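Local atomic coordinates of (S)-ureidoglycine aminohydrolase cupin domain-containing protein (Pseudomonas syringae pv. tomato, PDB entry 3MYX), a protein that is of unknown function but belongs to the cupin superfamily and is probably related to (S)-ureidoglycine aminohydrolases. Residues A[31-39]-A[48-56]; A[4-12]-A[217-225]. All coordinates share one frame; numbering follows the deposited sequence. Where two conformers were deposited one is given.

Interaction 1: residues A[31-39]-A[48-56]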
loop_
_atom_site.group_PDB
_atom_site.type_symbol
_atom_site.label_atom_id
_atom_site.label_comp_id
_atom_site.label_asym_id
_atom_site.label_seq_id
_atom_site.Cartn_x
_atom_site.Cartn_y
_atom_site.Cartn_z
ATOM N N ASP A 31 4.466 9.770 15.543
ATOM C CA ASP A 31 5.207 9.033 14.502
ATOM C C ASP A 31 6.614 8.728 15.017
ATOM O O ASP A 31 7.335 9.632 15.426
ATOM C CB ASP A 31 5.305 9.900 13.244
ATOM C CG ASP A 31 5.671 9.128 11.999
ATOM O OD1 ASP A 31 6.169 7.979 12.105
ATOM O OD2 ASP A 31 5.479 9.697 10.898
ATOM N N PRO A 32 7.039 7.460 14.975
ATOM C CA PRO A 32 8.431 7.163 15.349
ATOM C C PRO A 32 9.456 7.624 14.300
ATOM O O PRO A 32 10.654 7.668 14.594
ATOM C CB PRO A 32 8.445 5.635 15.484
ATOM C CG PRO A 32 7.252 5.157 14.860
ATOM C CD PRO A 32 6.266 6.237 14.686
ATOM N N PHE A 33 9.000 7.891 13.078
ATOM C CA PHE A 33 9.841 8.374 11.985
ATOM C C PHE A 33 9.682 9.881 11.866
ATOM O O PHE A 33 8.674 10.452 12.269
ATOM C CB PHE A 33 9.514 7.660 10.671
ATOM C CG PHE A 33 9.827 6.196 10.709
ATOM C CD1 PHE A 33 11.132 5.767 10.526
ATOM C CD2 PHE A 33 8.841 5.247 10.965
ATOM C CE1 PHE A 33 11.447 4.418 10.590
ATOM C CE2 PHE A 33 9.142 3.900 11.027
ATOM C CZ PHE A 33 10.447 3.482 10.848
ATOM N N ASP A 34 10.707 10.527 11.345
ATOM C CA ASP A 34 10.696 11.984 11.207
ATOM C C ASP A 34 11.400 12.360 9.902
ATOM O O ASP A 34 10.728 12.475 8.889
ATOM C CB ASP A 34 11.240 12.695 12.459
ATOM C CG ASP A 34 12.411 11.979 13.095
ATOM O OD1 ASP A 34 13.539 12.151 12.593
ATOM O OD2 ASP A 34 12.215 11.265 14.109
ATOM N N SER A 35 12.730 12.491 9.903
ATOM C CA SER A 35 13.449 12.867 8.685
ATOM C C SER A 35 13.263 11.835 7.572
ATOM O O SER A 35 13.278 12.177 6.381
ATOM C CB SER A 35 14.955 13.092 8.951
ATOM O OG SER A 35 15.599 11.930 9.423
ATOM N N GLY A 36 13.097 10.580 7.967
ATOM C CA GLY A 36 12.895 9.493 7.012
ATOM C C GLY A 36 11.487 9.346 6.476
ATOM O O GLY A 36 11.278 8.616 5.510
ATOM N N ARG A 37 10.511 10.007 7.110
ATOM C CA ARG A 37 9.114 9.903 6.716
ATOM C C ARG A 37 8.803 10.887 5.604
ATOM O O ARG A 37 8.968 12.101 5.775
ATOM C CB ARG A 37 8.198 10.154 7.929
ATOM C CG ARG A 37 6.708 10.142 7.602
ATOM C CD ARG A 37 6.159 8.744 7.379
ATOM N NE ARG A 37 5.968 8.044 8.635
ATOM C CZ ARG A 37 5.554 6.787 8.748
ATOM N NH1 ARG A 37 5.362 6.045 7.679
ATOM N NH2 ARG A 37 5.367 6.266 9.945
ATOM N N ARG A 38 8.350 10.363 4.467
ATOM C CA ARG A 38 8.063 11.170 3.277
ATOM C C ARG A 38 6.630 10.881 2.897
ATOM O O ARG A 38 6.321 9.831 2.310
ATOM C CB ARG A 38 9.027 10.824 2.138
ATOM C CG ARG A 38 10.480 10.706 2.547
ATOM C CD ARG A 38 11.053 12.009 3.046
ATOM N NE ARG A 38 12.376 11.794 3.631
ATOM C CZ ARG A 38 13.503 11.665 2.930
ATOM N NH1 ARG A 38 13.482 11.750 1.605
ATOM N NH2 ARG A 38 14.657 11.457 3.562
ATOM N N THR A 39 5.734 11.795 3.259
ATOM C CA THR A 39 4.304 11.553 3.116
ATOM C C THR A 39 3.763 12.200 1.853
ATOM O O THR A 39 3.941 13.399 1.644
ATOM C CB THR A 39 3.577 12.074 4.360
ATOM O OG1 THR A 39 4.081 11.363 5.501
ATOM C CG2 THR A 39 2.088 11.876 4.246
ATOM N N ALA A 48 -2.702 7.684 5.682
ATOM C CA ALA A 48 -1.495 8.299 5.151
ATOM C C ALA A 48 -0.774 7.312 4.232
ATOM O O ALA A 48 -0.829 6.093 4.433
ATOM C CB ALA A 48 -0.547 8.733 6.277
ATOM N N ALA A 49 -0.104 7.843 3.224
ATOM C CA ALA A 49 0.672 7.030 2.303
ATOM C C ALA A 49 1.911 7.784 1.852
ATOM O O ALA A 49 1.906 9.010 1.779
ATOM C CB ALA A 49 -0.185 6.593 1.080
ATOM N N GLY A 50 2.967 7.048 1.542
ATOM C CA GLY A 50 4.194 7.672 1.116
ATOM C C GLY A 50 5.319 6.666 1.074
ATOM O O GLY A 50 5.097 5.486 0.775
ATOM N N ILE A 51 6.528 7.162 1.347
ATOM C CA ILE A 51 7.700 6.308 1.465
ATOM C C ILE A 51 8.471 6.648 2.740
ATOM O O ILE A 51 8.319 7.724 3.337
ATOM C CB ILE A 51 8.622 6.384 0.207
ATOM C CG1 ILE A 51 9.239 7.787 0.070
ATOM C CG2 ILE A 51 7.845 5.956 -1.056
ATOM C CD1 ILE A 51 10.252 7.932 -1.059
ATOM N N VAL A 52 9.248 5.676 3.191
ATOM C CA VAL A 52 10.186 5.853 4.292
ATOM C C VAL A 52 11.579 5.512 3.771
ATOM O O VAL A 52 11.762 4.487 3.105
ATOM C CB VAL A 52 9.849 4.987 5.515
ATOM C CG1 VAL A 52 10.950 5.074 6.571
ATOM C CG2 VAL A 52 8.497 5.414 6.091
ATOM N N GLU A 53 12.533 6.401 4.033
ATOM C CA GLU A 53 13.949 6.154 3.787
ATOM C C GLU A 53 14.605 5.992 5.154
ATOM O O GLU A 53 14.516 6.882 5.992
ATOM C CB GLU A 53 14.557 7.322 3.004
ATOM C CG GLU A 53 13.911 7.492 1.642
ATOM C CD GLU A 53 14.538 8.543 0.750
ATOM O OE1 GLU A 53 15.625 9.045 1.065
ATOM O OE2 GLU A 53 13.923 8.861 -0.281
ATOM N N PHE A 54 15.257 4.863 5.389
ATOM C CA PHE A 54 15.832 4.590 6.689
ATOM C C PHE A 54 16.987 3.612 6.558
ATOM O O PHE A 54 17.019 2.797 5.626
ATOM C CB PHE A 54 14.736 4.042 7.607
ATOM C CG PHE A 54 14.988 4.267 9.068
ATOM C CD1 PHE A 54 14.985 5.547 9.602
ATOM C CD2 PHE A 54 15.168 3.193 9.930
ATOM C CE1 PHE A 54 15.184 5.752 10.956
ATOM C CE2 PHE A 54 15.362 3.401 11.302
ATOM C CZ PHE A 54 15.386 4.676 11.798
ATOM N N GLY A 55 17.946 3.709 7.466
ATOM C CA GLY A 55 19.166 2.930 7.367
ATOM C C GLY A 55 19.771 2.465 8.668
ATOM O O GLY A 55 20.935 2.072 8.688
ATOM N N THR A 56 18.983 2.486 9.742
ATOM C CA THR A 56 19.407 2.078 11.062
ATOM C C THR A 56 18.271 1.240 11.710
ATOM O O THR A 56 17.302 0.891 11.056
ATOM C CB THR A 56 19.779 3.358 11.892
ATOM O OG1 THR A 56 18.670 4.262 11.909
ATOM C CG2 THR A 56 20.996 4.096 11.277
#

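Interaction 2: residues A[4-12]-A[217-225]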
loop_
_atom_site.group_PDB
_atom_site.type_symbol
_atom_site.label_atom_id
_atom_site.label_comp_id
_atom_site.label_asym_id
_atom_site.label_seq_id
_atom_site.Cartn_x
_atom_site.Cartn_y
_atom_site.Cartn_z
ATOM N N GLN A 4 -8.327 17.618 -2.786
ATOM C CA GLN A 4 -8.266 17.297 -4.239
ATOM C C GLN A 4 -7.692 15.887 -4.428
ATOM O O GLN A 4 -6.564 15.748 -4.922
ATOM C CB GLN A 4 -7.383 18.318 -4.957
ATOM N N PRO A 5 -8.453 14.840 -4.025
ATOM C CA PRO A 5 -7.914 13.468 -4.038
ATOM C C PRO A 5 -7.427 13.073 -5.420
ATOM O O PRO A 5 -8.093 13.335 -6.411
ATOM C CB PRO A 5 -9.110 12.604 -3.609
ATOM C CG PRO A 5 -10.306 13.423 -3.863
ATOM C CD PRO A 5 -9.876 14.853 -3.648
ATOM N N THR A 6 -6.265 12.439 -5.484
ATOM C CA THR A 6 -5.702 12.048 -6.757
ATOM C C THR A 6 -4.992 10.692 -6.658
ATOM O O THR A 6 -4.999 10.037 -5.594
ATOM C CB THR A 6 -4.749 13.142 -7.307
ATOM O OG1 THR A 6 -4.523 12.933 -8.716
ATOM C CG2 THR A 6 -3.444 13.175 -6.531
ATOM N N VAL A 7 -4.447 10.282 -7.797
ATOM C CA VAL A 7 -3.667 9.070 -7.951
ATOM C C VAL A 7 -2.203 9.478 -7.899
ATOM O O VAL A 7 -1.766 10.376 -8.646
ATOM C CB VAL A 7 -4.000 8.374 -9.295
ATOM C CG1 VAL A 7 -3.112 7.168 -9.521
ATOM C CG2 VAL A 7 -5.492 8.011 -9.364
ATOM N N LEU A 8 -1.453 8.834 -7.011
ATOM C CA LEU A 8 -0.067 9.193 -6.729
ATOM C C LEU A 8 0.863 8.007 -6.850
ATOM O O LEU A 8 0.736 7.040 -6.107
ATOM C CB LEU A 8 0.043 9.769 -5.315
ATOM C CG LEU A 8 -0.808 11.020 -5.063
ATOM C CD1 LEU A 8 -0.883 11.361 -3.593
ATOM C CD2 LEU A 8 -0.269 12.206 -5.899
ATOM N N LEU A 9 1.790 8.089 -7.790
ATOM C CA LEU A 9 2.841 7.079 -7.915
ATOM C C LEU A 9 3.816 7.305 -6.750
ATOM O O LEU A 9 4.381 8.394 -6.610
ATOM C CB LEU A 9 3.540 7.165 -9.286
ATOM C CG LEU A 9 4.115 5.889 -9.926
ATOM C CD1 LEU A 9 4.987 5.119 -8.971
ATOM C CD2 LEU A 9 3.029 4.964 -10.484
ATOM N N LEU A 10 3.990 6.295 -5.898
ATOM C CA LEU A 10 4.861 6.421 -4.722
ATOM C C LEU A 10 6.303 6.016 -5.035
ATOM O O LEU A 10 7.240 6.673 -4.590
ATOM C CB LEU A 10 4.330 5.592 -3.543
ATOM C CG LEU A 10 2.910 5.920 -3.070
ATOM C CD1 LEU A 10 2.603 5.113 -1.812
ATOM C CD2 LEU A 10 2.729 7.431 -2.803
ATOM N N ALA A 11 6.483 4.915 -5.763
ATOM C CA ALA A 11 7.812 4.471 -6.130
ATOM C C ALA A 11 7.754 3.597 -7.364
ATOM O O ALA A 11 6.838 2.799 -7.526
ATOM C CB ALA A 11 8.464 3.703 -4.972
ATOM N N ARG A 12 8.759 3.761 -8.219
ATOM C CA ARG A 12 8.956 2.909 -9.374
ATOM C C ARG A 12 9.854 1.738 -9.003
ATOM O O ARG A 12 10.719 1.856 -8.123
ATOM C CB ARG A 12 9.650 3.678 -10.492
ATOM C CG ARG A 12 8.848 4.788 -11.119
ATOM C CD ARG A 12 7.738 4.237 -11.939
ATOM N NE ARG A 12 7.107 5.265 -12.757
ATOM C CZ ARG A 12 6.009 5.084 -13.479
ATOM N NH1 ARG A 12 5.391 3.909 -13.501
ATOM N NH2 ARG A 12 5.516 6.089 -14.176
ATOM N N VAL A 217 -4.113 5.371 -4.530
ATOM C CA VAL A 217 -5.313 6.013 -5.049
ATOM C C VAL A 217 -6.162 6.478 -3.868
ATOM O O VAL A 217 -6.695 5.673 -3.113
ATOM C CB VAL A 217 -6.134 5.067 -5.946
ATOM C CG1 VAL A 217 -7.317 5.829 -6.546
ATOM C CG2 VAL A 217 -5.262 4.469 -7.058
ATOM N N ALA A 218 -6.253 7.783 -3.672
ATOM C CA ALA A 218 -7.036 8.321 -2.576
ATOM C C ALA A 218 -8.523 8.110 -2.805
ATOM O O ALA A 218 -9.009 8.145 -3.939
ATOM C CB ALA A 218 -6.744 9.828 -2.408
ATOM N N GLN A 219 -9.252 7.900 -1.722
ATOM C CA GLN A 219 -10.704 7.861 -1.785
ATOM C C GLN A 219 -11.207 9.136 -2.465
ATOM O O GLN A 219 -10.802 10.251 -2.097
ATOM C CB GLN A 219 -11.286 7.738 -0.377
ATOM C CG GLN A 219 -12.799 7.580 -0.334
ATOM C CD GLN A 219 -13.323 7.386 1.079
ATOM O OE1 GLN A 219 -12.888 8.063 2.013
ATOM N NE2 GLN A 219 -14.262 6.459 1.240
ATOM N N GLY A 220 -12.079 8.962 -3.451
ATOM C CA GLY A 220 -12.631 10.079 -4.210
ATOM C C GLY A 220 -11.839 10.444 -5.448
ATOM O O GLY A 220 -12.317 11.225 -6.267
ATOM N N ALA A 221 -10.633 9.907 -5.612
ATOM C CA ALA A 221 -9.817 10.253 -6.779
ATOM C C ALA A 221 -10.454 9.679 -8.042
ATOM O O ALA A 221 -10.688 8.468 -8.114
ATOM C CB ALA A 221 -8.403 9.729 -6.634
ATOM N N PRO A 222 -10.756 10.536 -9.038
ATOM C CA PRO A 222 -11.226 9.965 -10.291
ATOM C C PRO A 222 -10.118 9.200 -10.975
ATOM O O PRO A 222 -8.989 9.676 -11.110
ATOM C CB PRO A 222 -11.626 11.188 -11.119
ATOM C CG PRO A 222 -11.950 12.231 -10.109
ATOM C CD PRO A 222 -10.940 12.000 -9.011
ATOM N N CYS A 223 -10.472 8.013 -11.425
ATOM C CA CYS A 223 -9.528 7.051 -11.943
ATOM C C CYS A 223 -10.250 6.132 -12.934
ATOM O O CYS A 223 -11.248 5.560 -12.497
ATOM C CB CYS A 223 -9.068 6.245 -10.722
ATOM S SG CYS A 223 -7.762 5.066 -10.929
ATOM N N LYS A 224 -9.718 5.949 -14.136
ATOM C CA LYS A 224 -10.122 4.899 -15.054
ATOM C C LYS A 224 -9.072 3.799 -14.983
ATOM O O LYS A 224 -7.904 4.096 -14.945
ATOM C CB LYS A 224 -10.165 5.468 -16.462
ATOM C CG LYS A 224 -10.614 4.506 -17.520
ATOM C CD LYS A 224 -10.394 5.092 -18.893
ATOM C CE LYS A 224 -10.619 4.060 -19.966
ATOM N NZ LYS A 224 -12.004 3.526 -19.922
ATOM N N TRP A 225 -9.513 2.543 -14.951
ATOM C CA TRP A 225 -8.620 1.389 -14.981
ATOM C C TRP A 225 -8.697 0.736 -16.350
ATOM O O TRP A 225 -9.800 0.426 -16.823
ATOM C CB TRP A 225 -9.057 0.374 -13.928
ATOM C CG TRP A 225 -8.380 -0.981 -13.996
ATOM C CD1 TRP A 225 -8.520 -1.924 -14.977
ATOM C CD2 TRP A 225 -7.473 -1.551 -13.035
ATOM N NE1 TRP A 225 -7.765 -3.029 -14.690
ATOM C CE2 TRP A 225 -7.133 -2.838 -13.496
ATOM C CE3 TRP A 225 -6.943 -1.116 -11.814
ATOM C CZ2 TRP A 225 -6.238 -3.661 -12.819
ATOM C CZ3 TRP A 225 -6.056 -1.934 -11.152
ATOM C CH2 TRP A 225 -5.730 -3.198 -11.643
#

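Interaction 1: residues A[31-39]-A[48-56]
F33 and F54 meet as a T-shaped pair: the CE1 corner of F33 points onto the middle of the F54 face, with ring centroids 5.1 Å apart and planes at 89°. One face of the F33 ring is taken by V52, whose CG1 lies 4.3 Å from the ring centroid in a CH-pi contact. The other methyl of V52, CG2, rests 3.6 Å from R37 NH1, so the two branches of one valine serve a ring and a guanidinium. R37 bends back at chi2 and chi3 and grips D31 side-on, NE to OD2 and NH2 to OD1. D31 OD1 also accepts from F33 N in an Asx turn, the two donors arriving from opposite faces of the carboxylate.

F33, V52 and R37 are buried; the other side, with R38 and E53 partly exposed, is looser. R38, bent at chi2 (-64°), sends NE and NH2 to the single oxygen S35 O, with NE at 2.9 Å. Its salt bridge to E53 is long, NH1 to OE2 3.5 Å, and rests on charge alone, since the carboxylate oxygen lies well out of the guanidinium plane. Between these sides runs a short antiparallel pairing, characteristic of the curved sheets of a cupin-type all-beta fold: R38 N bonds I51 O, I51 N returns to R38 O (2.8 Å), and E53 N reaches the carbonyl of G36, third residue of the type I turn from D34 to R37.

Further out, E67 pairs with R37 NH1 and F113 offers R37 a cation-pi contact. Backbone bonds set strand 37-39 between strands 23-24 and 47-54, with W111 of strand 109-116 against V52 and I103 of strand 101-105 against F33.

Interaction 2: residues A[4-12]-A[217-225]
V7 is the apolar centre of this junction, and its CG2 methyl does the touching. It lies 4.0 Å from V217 CG1, with the two valines side by side and pointing the same way, and equally 4.0 Å from C223 SG. The CB of A221 is a little farther from the same methyl. In V7 the CG2 branch sits beside the backbone N, while CG1 is anti to it (chi1 175°), and this rotation presents CG2 to all three partners.

Toward the chain start the contact passes from side chains to a turn. P5 lays its ring against the bend: CB is 3.8 Å from A218 CB and 3.3 Å from Q219 O. A221 CB presses on the backbone of T6, 3.5 Å from T6 C, and A221 CA makes a CH...O contact with P5 O. A single hydrogen bond joins the segments, A218 N to T6 O at 3.2 Å, nearly straight at the hydrogen (170°) though tilted from the carbonyl plane.

What positions these groups is the type II turn from A218 to A221, closed by A221 N to A218 O, with G220 at a backbone conformation suited to glycine. The backbones of H184 and G220 are hydrogen-bonded, and Q219 NE2 reaches K185 O. Around V7, L201 and L207 come from strands 197-201 and 206-209.

V7 and V217 form a non-hydrogen-bonded antiparallel pair, continued by the backbone bonds of L8 with F216 and of L10 and A11 with T214, a classic beta bulge. N-terminal strand 7-11 thereby becomes an outermost strand in a sheet of the C-terminal cupin domain, a jelly-roll beta-barrel fold.

Overall arrangement
The two contacts illustrate how an all-beta protein joins strands at different sequence separations. Interaction 1 is local, linking near neighbours in the chain, whereas interaction 2 brings the N-terminus to residues over two hundred positions later and encloses interaction 1 in its loop. The first is mostly buried and chemically mixed, combining aromatic rings, valine and charged pairs; the second is partly buried and almost wholly apolar, with proline, alanine and valine set against a turn. They hold different sheets, yet their centres are only about 20 Å apart and they touch through L10, whose CD1 lies 3.6 Å from G50 O.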